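Local coordinates for protein thymidine kinase (Equid herpesvirus 4, PDB 1P73) that catalyses the ATP-dependent phosphorylation of thymidine to dTMP, a salvage step thought to supply precursors for viral DNA replication, at residues Gly19-Gly24 against Thr37-Glu42; Ile10-Val15 against Thr116-Arg121; Val162-Asn167 against Ala288-Thr293. One frame throughout, in Å; residues are numbered along the deposited sequence.

Contact 1. Residues Gly19-Gly24 against Thr37-Glu42; sequences GKSTTG and TLYFPE. With 4TA (p1-(5'-adenosyl)p4-(5'-(2'-deoxy-thymidyl))tetraphosphate), chain N.
The first turn of helix 20-29 lies beside strand 37-40 without any backbone pairing, Gly24 CA and Tyr39 CA standing 6.7 Å apart, so side chains have to span the gap. Tyr39 does so from the strand. With CG anti to the backbone N (chi1 -178°), its ring reaches the helix and meets it obliquely, CE1 coming to 3.7 Å from Gly24 CA. Because Gly24 has no side chain, the ring rests directly on the helix backbone. At its far end Tyr39 OH lies 3.5 Å from Ser21 CA, and it also makes a weak hydrogen bond to Asp120.

Nearer the phosphates the contact turns ionic. Lys20 bends at its third and fourth torsions and crosses Glu42 at about a right angle. Its NZ forms a salt bridge to Glu42 OE2 at 2.9 Å, arriving from above the carboxylate plane. Lys20 NZ is also paired with Asp120 and donates to 4TA O2B at 3.3 Å. The backbone N of Lys20 reaches 4TA O1B at 3.1 Å, and Thr22 N binds 4TA O1A at the same distance. Gly14-Ser21, the Walker A P-loop, links strand 5-13 to helix 20-29, and Glu42, the predicted proton acceptor, faces it from just past strand 37-40.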
loop_
_atom_site.group_PDB
_atom_site.type_symbol
_atom_site.label_atom_id
_atom_site.label_comp_id
_atom_site.label_asym_id
_atom_site.label_seq_id
_atom_site.Cartn_x
_atom_site.Cartn_y
_atom_site.Cartn_z
ATOM N N GLY B 19 18.726 3.310 -19.859
ATOM C CA GLY B 19 18.079 3.376 -21.161
ATOM C C GLY B 19 16.702 2.730 -21.190
ATOM O O GLY B 19 16.282 2.161 -22.206
ATOM N N LYS B 20 15.996 2.826 -20.070
ATOM C CA LYS B 20 14.682 2.221 -19.916
ATOM C C LYS B 20 13.663 2.876 -20.813
ATOM O O LYS B 20 13.117 2.241 -21.714
ATOM C CB LYS B 20 14.218 2.382 -18.484
ATOM C CG LYS B 20 13.788 1.113 -17.809
ATOM C CD LYS B 20 12.922 1.441 -16.612
ATOM C CE LYS B 20 13.496 2.601 -15.807
ATOM N NZ LYS B 20 12.794 3.863 -16.158
ATOM N N SER B 21 13.404 4.152 -20.551
ATOM C CA SER B 21 12.345 4.887 -21.235
ATOM C C SER B 21 12.507 4.923 -22.751
ATOM O O SER B 21 11.538 4.737 -23.484
ATOM C CB SER B 21 12.252 6.295 -20.685
ATOM O OG SER B 21 12.071 6.234 -19.287
ATOM N N THR B 22 13.729 5.166 -23.208
ATOM C CA THR B 22 14.023 5.173 -24.628
ATOM C C THR B 22 13.650 3.839 -25.285
ATOM O O THR B 22 13.050 3.837 -26.344
ATOM C CB THR B 22 15.515 5.500 -24.870
ATOM O OG1 THR B 22 15.830 6.739 -24.237
ATOM C CG2 THR B 22 15.761 5.804 -26.328
ATOM N N THR B 23 14.016 2.727 -24.650
ATOM C CA THR B 23 13.688 1.381 -25.122
ATOM C C THR B 23 12.176 1.167 -25.142
ATOM O O THR B 23 11.638 0.651 -26.125
ATOM C CB THR B 23 14.380 0.327 -24.234
ATOM O OG1 THR B 23 15.797 0.514 -24.309
ATOM C CG2 THR B 23 14.173 -1.086 -24.748
ATOM N N GLY B 24 11.492 1.579 -24.075
ATOM C CA GLY B 24 10.043 1.496 -24.014
ATOM C C GLY B 24 9.355 2.289 -25.113
ATOM O O GLY B 24 8.417 1.801 -25.732
ATOM N N THR B 37 1.494 -2.167 -29.495
ATOM C CA THR B 37 2.023 -1.948 -28.153
ATOM C C THR B 37 1.555 -0.627 -27.512
ATOM O O THR B 37 1.396 0.381 -28.182
ATOM C CB THR B 37 3.574 -2.002 -28.217
ATOM O OG1 THR B 37 3.976 -3.255 -28.775
ATOM C CG2 THR B 37 4.195 -2.041 -26.819
ATOM N N LEU B 38 1.356 -0.641 -26.205
ATOM C CA LEU B 38 0.974 0.550 -25.479
ATOM C C LEU B 38 1.996 0.857 -24.386
ATOM O O LEU B 38 2.344 -0.009 -23.581
ATOM C CB LEU B 38 -0.408 0.362 -24.882
ATOM C CG LEU B 38 -1.523 0.154 -25.907
ATOM C CD1 LEU B 38 -2.774 -0.371 -25.231
ATOM C CD2 LEU B 38 -1.827 1.433 -26.706
ATOM N N TYR B 39 2.463 2.098 -24.355
ATOM C CA TYR B 39 3.470 2.511 -23.396
ATOM C C TYR B 39 2.904 3.364 -22.275
ATOM O O TYR B 39 2.189 4.346 -22.509
ATOM C CB TYR B 39 4.572 3.275 -24.110
ATOM C CG TYR B 39 5.703 3.711 -23.224
ATOM C CD1 TYR B 39 6.546 2.774 -22.636
ATOM C CD2 TYR B 39 5.949 5.074 -22.983
ATOM C CE1 TYR B 39 7.601 3.170 -21.824
ATOM C CE2 TYR B 39 7.015 5.482 -22.167
ATOM C CZ TYR B 39 7.832 4.515 -21.590
ATOM O OH TYR B 39 8.883 4.874 -20.765
ATOM N N PHE B 40 3.237 2.989 -21.048
ATOM C CA PHE B 40 2.859 3.788 -19.894
ATOM C C PHE B 40 4.137 4.358 -19.300
ATOM O O PHE B 40 4.931 3.623 -18.737
ATOM C CB PHE B 40 2.112 2.957 -18.840
ATOM C CG PHE B 40 0.782 2.391 -19.302
ATOM C CD1 PHE B 40 0.728 1.222 -20.059
ATOM C CD2 PHE B 40 -0.412 2.995 -18.924
ATOM C CE1 PHE B 40 -0.488 0.681 -20.458
ATOM C CE2 PHE B 40 -1.647 2.457 -19.314
ATOM C CZ PHE B 40 -1.681 1.295 -20.085
ATOM N N PRO B 41 4.360 5.657 -19.464
ATOM C CA PRO B 41 5.595 6.291 -18.988
ATOM C C PRO B 41 5.624 6.497 -17.489
ATOM O O PRO B 41 4.632 6.246 -16.815
ATOM C CB PRO B 41 5.582 7.646 -19.696
ATOM C CG PRO B 41 4.142 7.935 -19.908
ATOM C CD PRO B 41 3.472 6.617 -20.144
ATOM N N GLU B 42 6.771 6.951 -16.993
ATOM C CA GLU B 42 6.926 7.353 -15.603
ATOM C C GLU B 42 5.980 8.495 -15.252
ATOM O O GLU B 42 5.854 9.462 -16.009
ATOM C CB GLU B 42 8.371 7.747 -15.312
ATOM C CG GLU B 42 9.061 6.734 -14.392
ATOM C CD GLU B 42 10.521 6.490 -14.750
ATOM O OE1 GLU B 42 11.129 7.360 -15.414
ATOM O OE2 GLU B 42 11.061 5.424 -14.367
HETATM C C5M 4TA N . 11.004 4.961 -8.715
HETATM C C5 4TA N . 11.890 5.869 -7.917
HETATM C C6 4TA N . 12.675 6.825 -8.554
HETATM N N1 4TA N . 13.475 7.634 -7.829
HETATM C C1B 4TA N . 14.295 8.659 -8.494
HETATM C C2B 4TA N . 15.579 8.135 -9.122
HETATM C C3B 4TA N . 15.829 9.085 -10.289
HETATM O O3B 4TA N . 16.849 10.039 -10.000
HETATM C C4B 4TA N . 14.507 9.808 -10.524
HETATM C C5B 4TA N . 13.963 9.572 -11.929
HETATM O "O5'" 4TA N . 14.022 8.183 -12.274
HETATM P PD 4TA N . 13.964 7.724 -13.825
HETATM O O2D 4TA N . 13.983 6.204 -13.908
HETATM O O1D 4TA N . 12.844 8.532 -14.439
HETATM O OCD 4TA N . 15.351 8.317 -14.416
HETATM P PC 4TA N . 15.802 8.201 -15.966
HETATM O O1C 4TA N . 14.677 8.702 -16.849
HETATM O O2C 4TA N . 17.147 8.891 -16.036
HETATM O OBC 4TA N . 16.025 6.601 -16.198
HETATM P PB 4TA N . 15.810 5.784 -17.576
HETATM O O2B 4TA N . 14.402 6.002 -18.031
HETATM O O1B 4TA N . 16.399 4.404 -17.435
HETATM O OAB 4TA N . 16.791 6.491 -18.604
HETATM P PA 4TA N . 16.402 6.998 -20.084
HETATM O O1A 4TA N . 15.506 6.038 -20.836
HETATM O O2A 4TA N . 16.026 8.467 -19.965
HETATM O OA 4TA N . 17.888 6.877 -20.703
HETATM C "C5'" 4TA N . 19.018 7.290 -19.915
HETATM C "C4'" 4TA N . 19.912 8.302 -20.641
HETATM O "O1'" 4TA N . 20.773 7.630 -21.571
HETATM C "C1'" 4TA N . 20.365 7.863 -22.924
HETATM C "C2'" 4TA N . 19.148 8.789 -22.868
HETATM O "O2'" 4TA N . 19.184 9.803 -23.863
HETATM C "C3'" 4TA N . 19.131 9.333 -21.442
HETATM O "O3'" 4TA N . 19.810 10.577 -21.333
HETATM N N9A 4TA N . 19.987 6.563 -23.538
HETATM C C8A 4TA N . 18.890 5.764 -23.446
HETATM N N7A 4TA N . 19.032 4.636 -24.228
HETATM C C5A 4TA N . 20.287 4.797 -24.800
HETATM C C4A 4TA N . 20.833 5.955 -24.367
HETATM N N3A 4TA N . 22.067 6.372 -24.770
HETATM C C2A 4TA N . 22.768 5.607 -25.631
HETATM N N1A 4TA N . 22.250 4.442 -26.085
HETATM C C6A 4TA N . 21.014 4.017 -25.686
HETATM N N6A 4TA N . 20.480 2.849 -26.130
HETATM O "O4'" 4TA N . 13.582 9.331 -9.537
HETATM C C2 4TA N . 13.512 7.533 -6.402
HETATM O O2 4TA N . 14.253 8.296 -5.725
HETATM N N3 4TA N . 12.757 6.608 -5.741
HETATM C C4 4TA N . 11.948 5.773 -6.432
HETATM O O4 4TA N . 11.259 4.937 -5.818
#

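Contact 2. Residues Ile10-Val15 against Thr116-Arg121; sequences IYLDGV and TLVFDR. With 4TA (p1-(5'-adenosyl)p4-(5'-(2'-deoxy-thymidyl))tetraphosphate), chain N.
Gly14 O is gripped end-on by both terminal nitrogens of Arg121, NH1 at 2.9 Å and NH2 at 3.0 Å from that one oxygen. The Arg121 chain runs extended from CG to NE to get there. NH1 also forms a salt bridge with Asp13 OD1, the carboxylate turned 68° from the guanidinium plane. Asp13 OD1 takes Gly14 N on its anti lone pair as well, and Tyr197 OH bonds to it from outside. On the ligand side, NH2 points at 4TA O2D, 3.1 Å away, in the guanidinium plane and nearly straight (167°).

Behind this cluster the strands pair in parallel. Ile10 O receives Phe119 N at 2.8 Å, and Leu12 N returns a bond to Phe119 O. Tyr11 and Phe119 project from one face of the sheet, side by side and pointing the same way. Their rings are nearly parallel but slid apart, with centroids 5.0 Å from each other and little overlap. Leu12 CD1 packs on Val118 CG1 at 3.5 Å across the other face.

With NE paired to Glu42, the guanidinium is restrained on several sides, which is consistent with a group held in place to meet the phosphate attached to thymidine.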
loop_
_atom_site.group_PDB
_atom_site.type_symbol
_atom_site.label_atom_id
_atom_site.label_comp_id
_atom_site.label_asym_id
_atom_site.label_seq_id
_atom_site.Cartn_x
_atom_site.Cartn_y
_atom_site.Cartn_z
ATOM N N ILE B 10 4.356 -6.240 -19.821
ATOM C CA ILE B 10 5.777 -6.160 -19.477
ATOM C C ILE B 10 6.064 -4.932 -18.610
ATOM O O ILE B 10 5.850 -3.801 -19.034
ATOM C CB ILE B 10 6.604 -6.032 -20.761
ATOM C CG1 ILE B 10 6.398 -7.248 -21.666
ATOM C CG2 ILE B 10 8.090 -5.856 -20.445
ATOM C CD1 ILE B 10 6.585 -6.947 -23.156
ATOM N N TYR B 11 6.560 -5.143 -17.397
ATOM C CA TYR B 11 7.130 -4.043 -16.630
ATOM C C TYR B 11 8.637 -3.976 -16.879
ATOM O O TYR B 11 9.360 -4.939 -16.596
ATOM C CB TYR B 11 6.836 -4.218 -15.146
ATOM C CG TYR B 11 5.380 -4.430 -14.842
ATOM C CD1 TYR B 11 4.816 -5.709 -14.888
ATOM C CD2 TYR B 11 4.549 -3.351 -14.500
ATOM C CE1 TYR B 11 3.473 -5.904 -14.607
ATOM C CE2 TYR B 11 3.206 -3.541 -14.223
ATOM C CZ TYR B 11 2.678 -4.815 -14.278
ATOM O OH TYR B 11 1.347 -5.020 -14.012
ATOM N N LEU B 12 9.099 -2.852 -17.430
ATOM C CA LEU B 12 10.528 -2.609 -17.615
ATOM C C LEU B 12 11.047 -1.919 -16.381
ATOM O O LEU B 12 10.506 -0.900 -15.992
ATOM C CB LEU B 12 10.784 -1.718 -18.826
ATOM C CG LEU B 12 10.442 -2.232 -20.232
ATOM C CD1 LEU B 12 10.657 -1.103 -21.225
ATOM C CD2 LEU B 12 11.271 -3.442 -20.636
ATOM N N ASP B 13 12.078 -2.475 -15.747
ATOM C CA ASP B 13 12.609 -1.890 -14.515
ATOM C C ASP B 13 14.128 -1.943 -14.482
ATOM O O ASP B 13 14.751 -2.563 -15.355
ATOM C CB ASP B 13 12.031 -2.593 -13.283
ATOM C CG ASP B 13 11.675 -1.612 -12.149
ATOM O OD1 ASP B 13 12.474 -0.682 -11.869
ATOM O OD2 ASP B 13 10.615 -1.700 -11.483
ATOM N N GLY B 14 14.712 -1.293 -13.468
ATOM C CA GLY B 14 16.155 -1.238 -13.297
ATOM C C GLY B 14 16.652 0.037 -12.653
ATOM O O GLY B 14 15.861 0.838 -12.161
ATOM N N VAL B 15 17.970 0.210 -12.630
ATOM C CA VAL B 15 18.584 1.453 -12.162
ATOM C C VAL B 15 18.385 2.550 -13.198
ATOM O O VAL B 15 18.456 2.295 -14.397
ATOM C CB VAL B 15 20.094 1.302 -11.957
ATOM C CG1 VAL B 15 20.655 2.505 -11.263
ATOM C CG2 VAL B 15 20.391 0.065 -11.164
ATOM N N THR B 116 0.466 -5.854 -26.807
ATOM C CA THR B 116 1.471 -5.772 -25.759
ATOM C C THR B 116 1.347 -4.454 -24.994
ATOM O O THR B 116 1.180 -3.391 -25.597
ATOM C CB THR B 116 2.903 -5.881 -26.354
ATOM O OG1 THR B 116 3.176 -7.233 -26.744
ATOM C CG2 THR B 116 3.972 -5.623 -25.278
ATOM N N LEU B 117 1.443 -4.542 -23.668
ATOM C CA LEU B 117 1.519 -3.384 -22.810
ATOM C C LEU B 117 2.943 -3.310 -22.253
ATOM O O LEU B 117 3.518 -4.335 -21.880
ATOM C CB LEU B 117 0.524 -3.511 -21.663
ATOM C CG LEU B 117 -0.912 -3.992 -21.872
ATOM C CD1 LEU B 117 -1.606 -4.089 -20.507
ATOM C CD2 LEU B 117 -1.721 -3.096 -22.811
ATOM N N VAL B 118 3.511 -2.107 -22.204
ATOM C CA VAL B 118 4.841 -1.907 -21.663
ATOM C C VAL B 118 4.745 -0.832 -20.613
ATOM O O VAL B 118 4.304 0.269 -20.891
ATOM C CB VAL B 118 5.864 -1.498 -22.756
ATOM C CG1 VAL B 118 7.228 -1.162 -22.128
ATOM C CG2 VAL B 118 6.009 -2.597 -23.824
ATOM N N PHE B 119 5.122 -1.154 -19.387
ATOM C CA PHE B 119 5.041 -0.180 -18.295
ATOM C C PHE B 119 6.449 0.200 -17.890
ATOM O O PHE B 119 7.303 -0.676 -17.670
ATOM C CB PHE B 119 4.343 -0.766 -17.068
ATOM C CG PHE B 119 2.878 -1.028 -17.246
ATOM C CD1 PHE B 119 2.431 -2.221 -17.813
ATOM C CD2 PHE B 119 1.934 -0.106 -16.798
ATOM C CE1 PHE B 119 1.055 -2.470 -17.948
ATOM C CE2 PHE B 119 0.568 -0.352 -16.936
ATOM C CZ PHE B 119 0.133 -1.535 -17.502
ATOM N N ASP B 120 6.697 1.499 -17.801
ATOM C CA ASP B 120 7.939 1.975 -17.229
ATOM C C ASP B 120 7.879 1.836 -15.705
ATOM O O ASP B 120 7.268 2.657 -15.017
ATOM C CB ASP B 120 8.204 3.417 -17.636
ATOM C CG ASP B 120 9.631 3.823 -17.387
ATOM O OD1 ASP B 120 10.224 3.349 -16.391
ATOM O OD2 ASP B 120 10.254 4.605 -18.135
ATOM N N ARG B 121 8.501 0.776 -15.203
ATOM C CA ARG B 121 8.589 0.466 -13.783
ATOM C C ARG B 121 7.362 -0.239 -13.252
ATOM O O ARG B 121 6.239 0.132 -13.569
ATOM C CB ARG B 121 8.894 1.698 -12.925
ATOM C CG ARG B 121 10.273 2.295 -13.161
ATOM C CD ARG B 121 10.767 3.121 -12.015
ATOM N NE ARG B 121 12.103 3.608 -12.321
ATOM C CZ ARG B 121 13.223 2.935 -12.095
ATOM N NH1 ARG B 121 13.202 1.735 -11.529
ATOM N NH2 ARG B 121 14.381 3.480 -12.440
HETATM C C5M 4TA N . 11.004 4.961 -8.715
HETATM C C5 4TA N . 11.890 5.869 -7.917
HETATM C C6 4TA N . 12.675 6.825 -8.554
HETATM N N1 4TA N . 13.475 7.634 -7.829
HETATM C C1B 4TA N . 14.295 8.659 -8.494
HETATM C C2B 4TA N . 15.579 8.135 -9.122
HETATM C C3B 4TA N . 15.829 9.085 -10.289
HETATM O O3B 4TA N . 16.849 10.039 -10.000
HETATM C C4B 4TA N . 14.507 9.808 -10.524
HETATM C C5B 4TA N . 13.963 9.572 -11.929
HETATM O "O5'" 4TA N . 14.022 8.183 -12.274
HETATM P PD 4TA N . 13.964 7.724 -13.825
HETATM O O2D 4TA N . 13.983 6.204 -13.908
HETATM O O1D 4TA N . 12.844 8.532 -14.439
HETATM O OCD 4TA N . 15.351 8.317 -14.416
HETATM P PC 4TA N . 15.802 8.201 -15.966
HETATM O O1C 4TA N . 14.677 8.702 -16.849
HETATM O O2C 4TA N . 17.147 8.891 -16.036
HETATM O OBC 4TA N . 16.025 6.601 -16.198
HETATM P PB 4TA N . 15.810 5.784 -17.576
HETATM O O2B 4TA N . 14.402 6.002 -18.031
HETATM O O1B 4TA N . 16.399 4.404 -17.435
HETATM O OAB 4TA N . 16.791 6.491 -18.604
HETATM P PA 4TA N . 16.402 6.998 -20.084
HETATM O O1A 4TA N . 15.506 6.038 -20.836
HETATM O O2A 4TA N . 16.026 8.467 -19.965
HETATM O OA 4TA N . 17.888 6.877 -20.703
HETATM C "C5'" 4TA N . 19.018 7.290 -19.915
HETATM C "C4'" 4TA N . 19.912 8.302 -20.641
HETATM O "O1'" 4TA N . 20.773 7.630 -21.571
HETATM C "C1'" 4TA N . 20.365 7.863 -22.924
HETATM C "C2'" 4TA N . 19.148 8.789 -22.868
HETATM O "O2'" 4TA N . 19.184 9.803 -23.863
HETATM C "C3'" 4TA N . 19.131 9.333 -21.442
HETATM O "O3'" 4TA N . 19.810 10.577 -21.333
HETATM N N9A 4TA N . 19.987 6.563 -23.538
HETATM C C8A 4TA N . 18.890 5.764 -23.446
HETATM N N7A 4TA N . 19.032 4.636 -24.228
HETATM C C5A 4TA N . 20.287 4.797 -24.800
HETATM C C4A 4TA N . 20.833 5.955 -24.367
HETATM N N3A 4TA N . 22.067 6.372 -24.770
HETATM C C2A 4TA N . 22.768 5.607 -25.631
HETATM N N1A 4TA N . 22.250 4.442 -26.085
HETATM C C6A 4TA N . 21.014 4.017 -25.686
HETATM N N6A 4TA N . 20.480 2.849 -26.130
HETATM O "O4'" 4TA N . 13.582 9.331 -9.537
HETATM C C2 4TA N . 13.512 7.533 -6.402
HETATM O O2 4TA N . 14.253 8.296 -5.725
HETATM N N3 4TA N . 12.757 6.608 -5.741
HETATM C C4 4TA N . 11.948 5.773 -6.432
HETATM O O4 4TA N . 11.259 4.937 -5.818
#

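Contact 3. Residues Val162-Asn167 against Ala288-Thr293; sequences VVTTLN and ADLSGT. With 4TA (p1-(5'-adenosyl)p4-(5'-(2'-deoxy-thymidyl))tetraphosphate), chain N.
Backbone hydrogen bonds join the two parallel strand ends, with Thr164 beside Ala288 and Thr165 beside Asp289. Ala288 N gives to Val163 O at 3.1 Å, Thr165 N to Ala288 O at 2.8 Å, and Leu290 N to Thr165 O at 3.0 Å, the last bond falling where strand 283-289 has already ended. Thr165 adds a weak bond of its own: its OG1, set between the backbone N and the carbonyl carbon (chi1 61°), lies 3.4 Å from Ala288 O.

Strand 159-165 has strand 5-13 along its other side, so the pairing extends the parallel part of the sheet of the P-loop NTPase fold, with the nucleotide lying beyond the strand ends.

Apolar contacts line the face carrying Thr164 and Ala288. Val162 CG1 packs on Ala288 CB at 3.6 Å. Further along, the Leu290 and Thr164 side chains cross obliquely, CD1 of Leu290 lying 3.9 Å from Thr164 CB. Past the strand, Leu166 CD1 lies 3.8 Å from Ser291 N.

Two backbone carbonyls past the strand serve the nucleotide end. Leu290 O is bonded by Arg174, an ATP-binding residue, and Gly292 O accepts a weak hydrogen bond from the adenine amino group, 4TA N6A, at 3.4 Å.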
loop_
_atom_site.group_PDB
_atom_site.type_symbol
_atom_site.label_atom_id
_atom_site.label_comp_id
_atom_site.label_asym_id
_atom_site.label_seq_id
_atom_site.Cartn_x
_atom_site.Cartn_y
_atom_site.Cartn_z
ATOM N N VAL B 162 10.954 -7.292 -16.838
ATOM C CA VAL B 162 12.243 -7.324 -17.524
ATOM C C VAL B 162 13.180 -6.342 -16.832
ATOM O O VAL B 162 12.986 -5.130 -16.895
ATOM C CB VAL B 162 12.076 -6.985 -19.026
ATOM C CG1 VAL B 162 13.403 -6.647 -19.674
ATOM C CG2 VAL B 162 11.430 -8.141 -19.754
ATOM N N VAL B 163 14.175 -6.865 -16.128
ATOM C CA VAL B 163 15.139 -5.996 -15.451
ATOM C C VAL B 163 16.213 -5.645 -16.456
ATOM O O VAL B 163 16.725 -6.517 -17.162
ATOM C CB VAL B 163 15.726 -6.626 -14.162
ATOM C CG1 VAL B 163 16.883 -5.805 -13.635
ATOM C CG2 VAL B 163 14.656 -6.731 -13.075
ATOM N N THR B 164 16.512 -4.363 -16.574
ATOM C CA THR B 164 17.492 -3.930 -17.555
ATOM C C THR B 164 18.888 -4.000 -16.931
ATOM O O THR B 164 19.073 -3.634 -15.767
ATOM C CB THR B 164 17.166 -2.531 -18.055
ATOM O OG1 THR B 164 17.328 -1.595 -16.987
ATOM C CG2 THR B 164 15.696 -2.432 -18.377
ATOM N N THR B 165 19.843 -4.519 -17.697
ATOM C CA THR B 165 21.225 -4.619 -17.261
ATOM C C THR B 165 22.124 -3.866 -18.232
ATOM O O THR B 165 21.754 -3.620 -19.387
ATOM C CB THR B 165 21.697 -6.103 -17.135
ATOM O OG1 THR B 165 21.605 -6.756 -18.410
ATOM C CG2 THR B 165 20.772 -6.923 -16.212
ATOM N N LEU B 166 23.314 -3.524 -17.751
ATOM C CA LEU B 166 24.294 -2.764 -18.504
ATOM C C LEU B 166 25.560 -2.762 -17.667
ATOM O O LEU B 166 25.500 -2.727 -16.424
ATOM C CB LEU B 166 23.795 -1.331 -18.728
ATOM C CG LEU B 166 24.543 -0.333 -19.620
ATOM C CD1 LEU B 166 24.603 -0.750 -21.092
ATOM C CD2 LEU B 166 23.899 1.047 -19.491
ATOM N N ASN B 167 26.704 -2.834 -18.337
ATOM C CA ASN B 167 27.984 -2.765 -17.645
ATOM C C ASN B 167 28.156 -1.361 -17.064
ATOM O O ASN B 167 27.709 -0.383 -17.681
ATOM C CB ASN B 167 29.121 -3.150 -18.596
ATOM C CG ASN B 167 29.193 -2.247 -19.814
ATOM O OD1 ASN B 167 29.956 -1.278 -19.827
ATOM N ND2 ASN B 167 28.392 -2.548 -20.837
ATOM N N ALA B 288 17.520 -8.107 -19.675
ATOM C CA ALA B 288 17.793 -7.497 -20.968
ATOM C C ALA B 288 18.972 -6.537 -20.887
ATOM O O ALA B 288 18.932 -5.528 -20.172
ATOM C CB ALA B 288 16.546 -6.789 -21.507
ATOM N N ASP B 289 20.026 -6.875 -21.621
ATOM C CA ASP B 289 21.197 -6.025 -21.758
ATOM C C ASP B 289 20.912 -4.887 -22.741
ATOM O O ASP B 289 20.533 -5.133 -23.878
ATOM C CB ASP B 289 22.379 -6.859 -22.242
ATOM C CG ASP B 289 23.613 -6.018 -22.505
ATOM O OD1 ASP B 289 24.476 -5.918 -21.599
ATOM O OD2 ASP B 289 23.800 -5.415 -23.592
ATOM N N LEU B 290 21.123 -3.647 -22.293
ATOM C CA LEU B 290 20.830 -2.451 -23.088
ATOM C C LEU B 290 22.061 -1.761 -23.707
ATOM O O LEU B 290 22.069 -0.545 -23.930
ATOM C CB LEU B 290 19.982 -1.472 -22.279
ATOM C CG LEU B 290 18.595 -1.954 -21.823
ATOM C CD1 LEU B 290 17.745 -0.771 -21.475
ATOM C CD2 LEU B 290 17.892 -2.805 -22.873
ATOM N N SER B 291 23.079 -2.567 -24.008
ATOM C CA SER B 291 24.305 -2.145 -24.697
ATOM C C SER B 291 24.106 -1.476 -26.050
ATOM O O SER B 291 24.922 -0.647 -26.449
ATOM C CB SER B 291 25.206 -3.360 -24.937
ATOM O OG SER B 291 26.255 -3.389 -24.002
ATOM N N GLY B 292 23.064 -1.865 -26.777
ATOM C CA GLY B 292 22.913 -1.437 -28.159
ATOM C C GLY B 292 22.533 0.019 -28.363
ATOM O O GLY B 292 22.812 0.885 -27.539
ATOM N N THR B 293 21.927 0.284 -29.506
ATOM C CA THR B 293 21.257 1.544 -29.758
ATOM C C THR B 293 19.824 1.345 -29.267
ATOM O O THR B 293 19.436 0.221 -28.935
ATOM C CB THR B 293 21.267 1.863 -31.286
ATOM O OG1 THR B 293 20.389 0.956 -31.978
ATOM C CG2 THR B 293 22.637 1.584 -31.910
HETATM C C5M 4TA N . 11.004 4.961 -8.715
HETATM C C5 4TA N . 11.890 5.869 -7.917
HETATM C C6 4TA N . 12.675 6.825 -8.554
HETATM N N1 4TA N . 13.475 7.634 -7.829
HETATM C C1B 4TA N . 14.295 8.659 -8.494
HETATM C C2B 4TA N . 15.579 8.135 -9.122
HETATM C C3B 4TA N . 15.829 9.085 -10.289
HETATM O O3B 4TA N . 16.849 10.039 -10.000
HETATM C C4B 4TA N . 14.507 9.808 -10.524
HETATM C C5B 4TA N . 13.963 9.572 -11.929
HETATM O "O5'" 4TA N . 14.022 8.183 -12.274
HETATM P PD 4TA N . 13.964 7.724 -13.825
HETATM O O2D 4TA N . 13.983 6.204 -13.908
HETATM O O1D 4TA N . 12.844 8.532 -14.439
HETATM O OCD 4TA N . 15.351 8.317 -14.416
HETATM P PC 4TA N . 15.802 8.201 -15.966
HETATM O O1C 4TA N . 14.677 8.702 -16.849
HETATM O O2C 4TA N . 17.147 8.891 -16.036
HETATM O OBC 4TA N . 16.025 6.601 -16.198
HETATM P PB 4TA N . 15.810 5.784 -17.576
HETATM O O2B 4TA N . 14.402 6.002 -18.031
HETATM O O1B 4TA N . 16.399 4.404 -17.435
HETATM O OAB 4TA N . 16.791 6.491 -18.604
HETATM P PA 4TA N . 16.402 6.998 -20.084
HETATM O O1A 4TA N . 15.506 6.038 -20.836
HETATM O O2A 4TA N . 16.026 8.467 -19.965
HETATM O OA 4TA N . 17.888 6.877 -20.703
HETATM C "C5'" 4TA N . 19.018 7.290 -19.915
HETATM C "C4'" 4TA N . 19.912 8.302 -20.641
HETATM O "O1'" 4TA N . 20.773 7.630 -21.571
HETATM C "C1'" 4TA N . 20.365 7.863 -22.924
HETATM C "C2'" 4TA N . 19.148 8.789 -22.868
HETATM O "O2'" 4TA N . 19.184 9.803 -23.863
HETATM C "C3'" 4TA N . 19.131 9.333 -21.442
HETATM O "O3'" 4TA N . 19.810 10.577 -21.333
HETATM N N9A 4TA N . 19.987 6.563 -23.538
HETATM C C8A 4TA N . 18.890 5.764 -23.446
HETATM N N7A 4TA N . 19.032 4.636 -24.228
HETATM C C5A 4TA N . 20.287 4.797 -24.800
HETATM C C4A 4TA N . 20.833 5.955 -24.367
HETATM N N3A 4TA N . 22.067 6.372 -24.770
HETATM C C2A 4TA N . 22.768 5.607 -25.631
HETATM N N1A 4TA N . 22.250 4.442 -26.085
HETATM C C6A 4TA N . 21.014 4.017 -25.686
HETATM N N6A 4TA N . 20.480 2.849 -26.130
HETATM O "O4'" 4TA N . 13.582 9.331 -9.537
HETATM C C2 4TA N . 13.512 7.533 -6.402
HETATM O O2 4TA N . 14.253 8.296 -5.725
HETATM N N3 4TA N . 12.757 6.608 -5.741
HETATM C C4 4TA N . 11.948 5.773 -6.432
HETATM O O4 4TA N . 11.259 4.937 -5.818
#

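How the contacts relate
All three contacts reach one sheet and touch the same ligand. Contact 2 is the innermost and wholly buried; contact 1 is also buried, whereas the outer end of contact 3 reaches the surface. Strand 115-120 of contact 2 lies between strands 37-40 and 5-13, and its Asp120 carries the join to contact 1 by pairing with Lys20 and bonding Ser21. Strands 5-13 and 159-165 join contacts 2 and 3 through backbone bonds, Asp13 O to Thr164 N among them. Leu290 of contact 3 packs on Gly19 of contact 1. Charged chemistry dominates at the phosphates in contacts 1 and 2, while contact 3, toward the adenine, relies on backbone and apolar packing.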